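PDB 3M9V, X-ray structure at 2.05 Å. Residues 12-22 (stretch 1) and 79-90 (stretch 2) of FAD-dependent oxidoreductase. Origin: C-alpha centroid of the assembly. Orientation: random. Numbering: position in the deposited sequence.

Stretch 1 12-22: STTGLYAPVTP
Stretch 2 (79-90) DRLYDVAVALLA

Residues 12-22 form an irregular segment that lies against the first turns of a helix spanning residues 81-90, which continues beyond the stretch; together they bury 626 Å². The register is set by two close approaches of the backbones, Pro19 CA to Asp83 CA at 4.9 Å and Leu16 CA to Val86 CA at 5.4 Å, so that from Leu16 onward the segment passes obliquely across the helix in the opposite sense, from Val86 and Leu89 back toward Arg80, the N-cap residue.

The segment first bends through a type I' turn from Thr14 to Tyr17, closed by Tyr17 N to Thr14 O at 3.2 Å. Gly15 (phi/psi 65/12) and Leu16 (55/30) occupy its central positions, both with positive phi. A CB on Gly15 would come within 2.5 Å of Tyr17 CE1, whereas Leu16 accepts the conformation and carries its side chain into the contact. With chi1 m (-63°) and chi2 t (176°), Leu16 is buried among helix side chains: CD2 lies 3.8 Å from Val86 CG2 and 4.0 Å from Ala85 CB, while CB meets Leu89 CD1 at 3.8 Å. The same Leu16 CD2 sits over one face of the Tyr82 ring, 3.8 Å from its centroid and 13° off the normal, a CH-pi contact.

Tyr82 points toward the segment. Its chi1 of -176° (t) and chi2 of 97° direct the ring toward the turn, bringing OH to the backbone, where Leu16 N donates to Tyr82 OH at 3.0 Å. Thr14 O is also near Tyr82 OH, at 3.2 Å, but the angle is too poor for a hydrogen bond. Water 1 instead links the groups, hydrogen-bonded to Tyr82 OH at 2.6 Å, Thr14 O at 3.0 Å and Ala18 O at 2.8 Å. Ala18 O also lies at the ring edge, 3.5 Å from Tyr82 CE2, and Val20 CG1 packs 3.7 Å from that same CE2.

Beyond Tyr17 (-77/-20), the chain extends through Ala18 (-167/149) and Pro19 (-69/153). The C-gamma exo ring of Pro19 places CD 4.1 Å from Val86 CG1; Val86, chi1 t (171°), thus contacts both Leu16 and Pro19.

Asp83 anchors the end of the segment. Its CA-to-CB bond points sideways, but chi1 m (-72°) and chi2 -10° bring the carboxylate nearer. Val20 (phi/psi -106/1) donates from N to Asp83 OD1 at 2.7 Å with an angle of 159°. Thr21 (-131/159), chi1 p (61°), donates from OG1 to Asp83 OD2 at 2.6 Å, and Thr21 N adds a weak bond to Asp83 OD2 at 3.1 Å. Thr21 is itself an N-cap residue, its side chain capping a backbone N just past the stretch. Water 2 donates to Thr21 OG1 at 3.1 Å and accepts from Arg80 N at 2.8 Å, bridging the two N-cap residues.

Arg80, pointing toward the segment with chi1 m, chi2 m, chi3 t and chi4 93°, reaches past Thr21, whose CG2 lies over one face of the guanidinium and 3.8 Å from Arg80 CG. Val20, chi1 m (-62°), places CG2 4.1 Å from Arg80 NH1.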

# COMPACT_ATOMS: atom_id res chain seq x y z
N SER A 12 18.13 -17.57 -20.36
CA SER A 12 17.04 -16.92 -19.54
C SER A 12 15.73 -16.85 -20.30
O SER A 12 15.67 -16.35 -21.44
CB SER A 12 17.43 -15.53 -19.02
OG SER A 12 16.28 -14.87 -18.52
N THR A 13 14.68 -17.41 -19.73
CA THR A 13 13.37 -17.37 -20.38
C THR A 13 12.39 -16.57 -19.53
O THR A 13 11.18 -16.55 -19.81
CB THR A 13 12.82 -18.79 -20.65
OG1 THR A 13 12.76 -19.49 -19.40
CG2 THR A 13 13.77 -19.56 -21.58
N THR A 14 12.88 -15.88 -18.50
CA THR A 14 11.98 -15.11 -17.65
C THR A 14 12.39 -13.65 -17.47
O THR A 14 13.52 -13.27 -17.74
CB THR A 14 11.88 -15.70 -16.22
OG1 THR A 14 13.12 -15.42 -15.54
CG2 THR A 14 11.58 -17.23 -16.21
N GLY A 15 11.47 -12.85 -16.91
CA GLY A 15 11.77 -11.52 -16.42
C GLY A 15 12.20 -10.50 -17.45
O GLY A 15 12.73 -9.45 -17.05
N LEU A 16 12.04 -10.79 -18.75
CA LEU A 16 12.59 -9.95 -19.80
C LEU A 16 14.10 -9.72 -19.65
O LEU A 16 14.59 -8.66 -20.05
CB LEU A 16 11.86 -8.59 -19.79
CG LEU A 16 10.35 -8.71 -20.09
CD1 LEU A 16 9.58 -7.40 -20.00
CD2 LEU A 16 10.05 -9.24 -21.49
N TYR A 17 14.84 -10.68 -19.08
CA TYR A 17 16.28 -10.47 -18.89
C TYR A 17 17.05 -10.64 -20.19
O TYR A 17 18.12 -10.09 -20.30
CB TYR A 17 16.87 -11.37 -17.80
CG TYR A 17 16.31 -11.09 -16.41
CD1 TYR A 17 15.63 -12.08 -15.70
CD2 TYR A 17 16.52 -9.87 -15.78
CE1 TYR A 17 15.14 -11.83 -14.41
CE2 TYR A 17 16.00 -9.60 -14.50
CZ TYR A 17 15.32 -10.60 -13.82
OH TYR A 17 14.76 -10.38 -12.57
N ALA A 18 16.50 -11.33 -21.20
CA ALA A 18 17.27 -11.64 -22.41
C ALA A 18 16.29 -12.12 -23.47
O ALA A 18 15.23 -12.66 -23.14
CB ALA A 18 18.28 -12.76 -22.18
N PRO A 19 16.60 -11.87 -24.76
CA PRO A 19 15.68 -12.27 -25.82
C PRO A 19 15.67 -13.79 -25.91
O PRO A 19 16.65 -14.41 -25.53
CB PRO A 19 16.32 -11.71 -27.10
CG PRO A 19 17.40 -10.78 -26.66
CD PRO A 19 17.81 -11.18 -25.26
N VAL A 20 14.60 -14.41 -26.37
CA VAL A 20 14.56 -15.85 -26.37
C VAL A 20 14.74 -16.45 -27.77
O VAL A 20 14.67 -17.68 -27.91
CB VAL A 20 13.22 -16.36 -25.78
CG1 VAL A 20 13.12 -15.88 -24.33
CG2 VAL A 20 12.05 -15.78 -26.55
N THR A 21 14.93 -15.63 -28.79
CA THR A 21 15.17 -16.21 -30.12
C THR A 21 16.37 -15.56 -30.77
O THR A 21 16.76 -14.46 -30.37
CB THR A 21 14.02 -15.97 -31.12
OG1 THR A 21 13.87 -14.56 -31.31
CG2 THR A 21 12.72 -16.51 -30.61
N PRO A 22 16.98 -16.26 -31.75
CA PRO A 22 18.14 -15.70 -32.44
C PRO A 22 17.82 -14.33 -33.08
O PRO A 22 18.58 -13.39 -32.98
CB PRO A 22 18.47 -16.76 -33.51
CG PRO A 22 17.98 -18.05 -32.87
CD PRO A 22 16.74 -17.67 -32.08
N ASP A 79 9.59 -12.14 -34.32
CA ASP A 79 8.16 -12.41 -34.30
C ASP A 79 7.65 -12.74 -32.90
O ASP A 79 6.46 -13.04 -32.81
CB ASP A 79 7.82 -13.55 -35.25
CG ASP A 79 8.39 -14.86 -34.77
OD1 ASP A 79 9.27 -14.92 -33.88
OD2 ASP A 79 7.94 -15.89 -35.30
N ARG A 80 8.47 -12.65 -31.85
CA ARG A 80 7.92 -12.78 -30.49
C ARG A 80 7.66 -11.43 -29.82
O ARG A 80 8.53 -10.56 -29.76
CB ARG A 80 8.93 -13.47 -29.57
CG ARG A 80 9.30 -14.91 -29.87
CD ARG A 80 8.14 -15.87 -29.88
NE ARG A 80 8.70 -17.14 -30.34
CZ ARG A 80 9.16 -18.10 -29.54
NH1 ARG A 80 9.08 -17.97 -28.22
NH2 ARG A 80 9.64 -19.22 -30.05
N LEU A 81 6.47 -11.29 -29.23
CA LEU A 81 6.21 -10.10 -28.43
C LEU A 81 7.23 -9.97 -27.29
O LEU A 81 7.63 -8.87 -26.89
CB LEU A 81 4.78 -10.17 -27.89
CG LEU A 81 3.71 -9.96 -28.99
CD1 LEU A 81 2.45 -10.62 -28.45
CD2 LEU A 81 3.46 -8.48 -29.31
N TYR A 82 7.60 -11.11 -26.74
CA TYR A 82 8.51 -11.12 -25.62
C TYR A 82 9.80 -10.48 -26.11
O TYR A 82 10.34 -9.64 -25.41
CB TYR A 82 8.77 -12.55 -25.17
CG TYR A 82 9.64 -12.69 -23.94
CD1 TYR A 82 9.04 -12.87 -22.69
CD2 TYR A 82 11.03 -12.67 -24.03
CE1 TYR A 82 9.78 -13.01 -21.53
CE2 TYR A 82 11.79 -12.81 -22.86
CZ TYR A 82 11.14 -13.00 -21.64
OH TYR A 82 11.81 -13.19 -20.46
N ASP A 83 10.33 -10.84 -27.27
CA ASP A 83 11.58 -10.21 -27.65
C ASP A 83 11.43 -8.74 -28.01
O ASP A 83 12.40 -7.99 -27.81
CB ASP A 83 12.27 -10.91 -28.83
CG ASP A 83 12.85 -12.24 -28.41
OD1 ASP A 83 12.86 -12.50 -27.19
OD2 ASP A 83 13.29 -13.01 -29.27
N VAL A 84 10.29 -8.35 -28.58
CA VAL A 84 10.07 -6.95 -28.84
C VAL A 84 10.08 -6.20 -27.51
O VAL A 84 10.65 -5.11 -27.40
CB VAL A 84 8.71 -6.71 -29.55
CG1 VAL A 84 8.43 -5.20 -29.66
CG2 VAL A 84 8.71 -7.32 -30.95
N ALA A 85 9.46 -6.76 -26.48
CA ALA A 85 9.45 -6.04 -25.19
C ALA A 85 10.87 -5.97 -24.61
O ALA A 85 11.24 -4.97 -23.98
CB ALA A 85 8.49 -6.72 -24.19
N VAL A 86 11.70 -6.98 -24.85
CA VAL A 86 13.07 -6.94 -24.30
C VAL A 86 13.85 -5.83 -24.98
O VAL A 86 14.59 -5.06 -24.35
CB VAL A 86 13.81 -8.26 -24.49
CG1 VAL A 86 15.32 -8.12 -24.10
CG2 VAL A 86 13.16 -9.35 -23.60
N ALA A 87 13.66 -5.65 -26.27
CA ALA A 87 14.28 -4.52 -26.96
C ALA A 87 13.75 -3.14 -26.54
O ALA A 87 14.53 -2.18 -26.35
CB ALA A 87 14.14 -4.75 -28.47
N LEU A 88 12.43 -3.01 -26.39
CA LEU A 88 11.86 -1.75 -25.88
C LEU A 88 12.37 -1.38 -24.50
O LEU A 88 12.58 -0.21 -24.17
CB LEU A 88 10.32 -1.80 -25.86
CG LEU A 88 9.72 -2.01 -27.26
CD1 LEU A 88 8.19 -2.09 -27.23
CD2 LEU A 88 10.12 -0.83 -28.13
N LEU A 89 12.49 -2.37 -23.63
CA LEU A 89 13.04 -2.15 -22.29
C LEU A 89 14.45 -1.54 -22.41
O LEU A 89 14.76 -0.52 -21.77
CB LEU A 89 13.03 -3.52 -21.59
CG LEU A 89 13.29 -3.56 -20.07
CD1 LEU A 89 13.04 -4.99 -19.52
CD2 LEU A 89 14.75 -3.16 -19.77
N ALA A 90 15.32 -2.14 -23.22
CA ALA A 90 16.68 -1.58 -23.36
C ALA A 90 16.63 -0.14 -23.90
O ALA A 90 17.34 0.75 -23.40
CB ALA A 90 17.56 -2.48 -24.30
O HOH W 1 14.33 -13.60 -20.65
O HOH W 2 11.26 -12.98 -32.00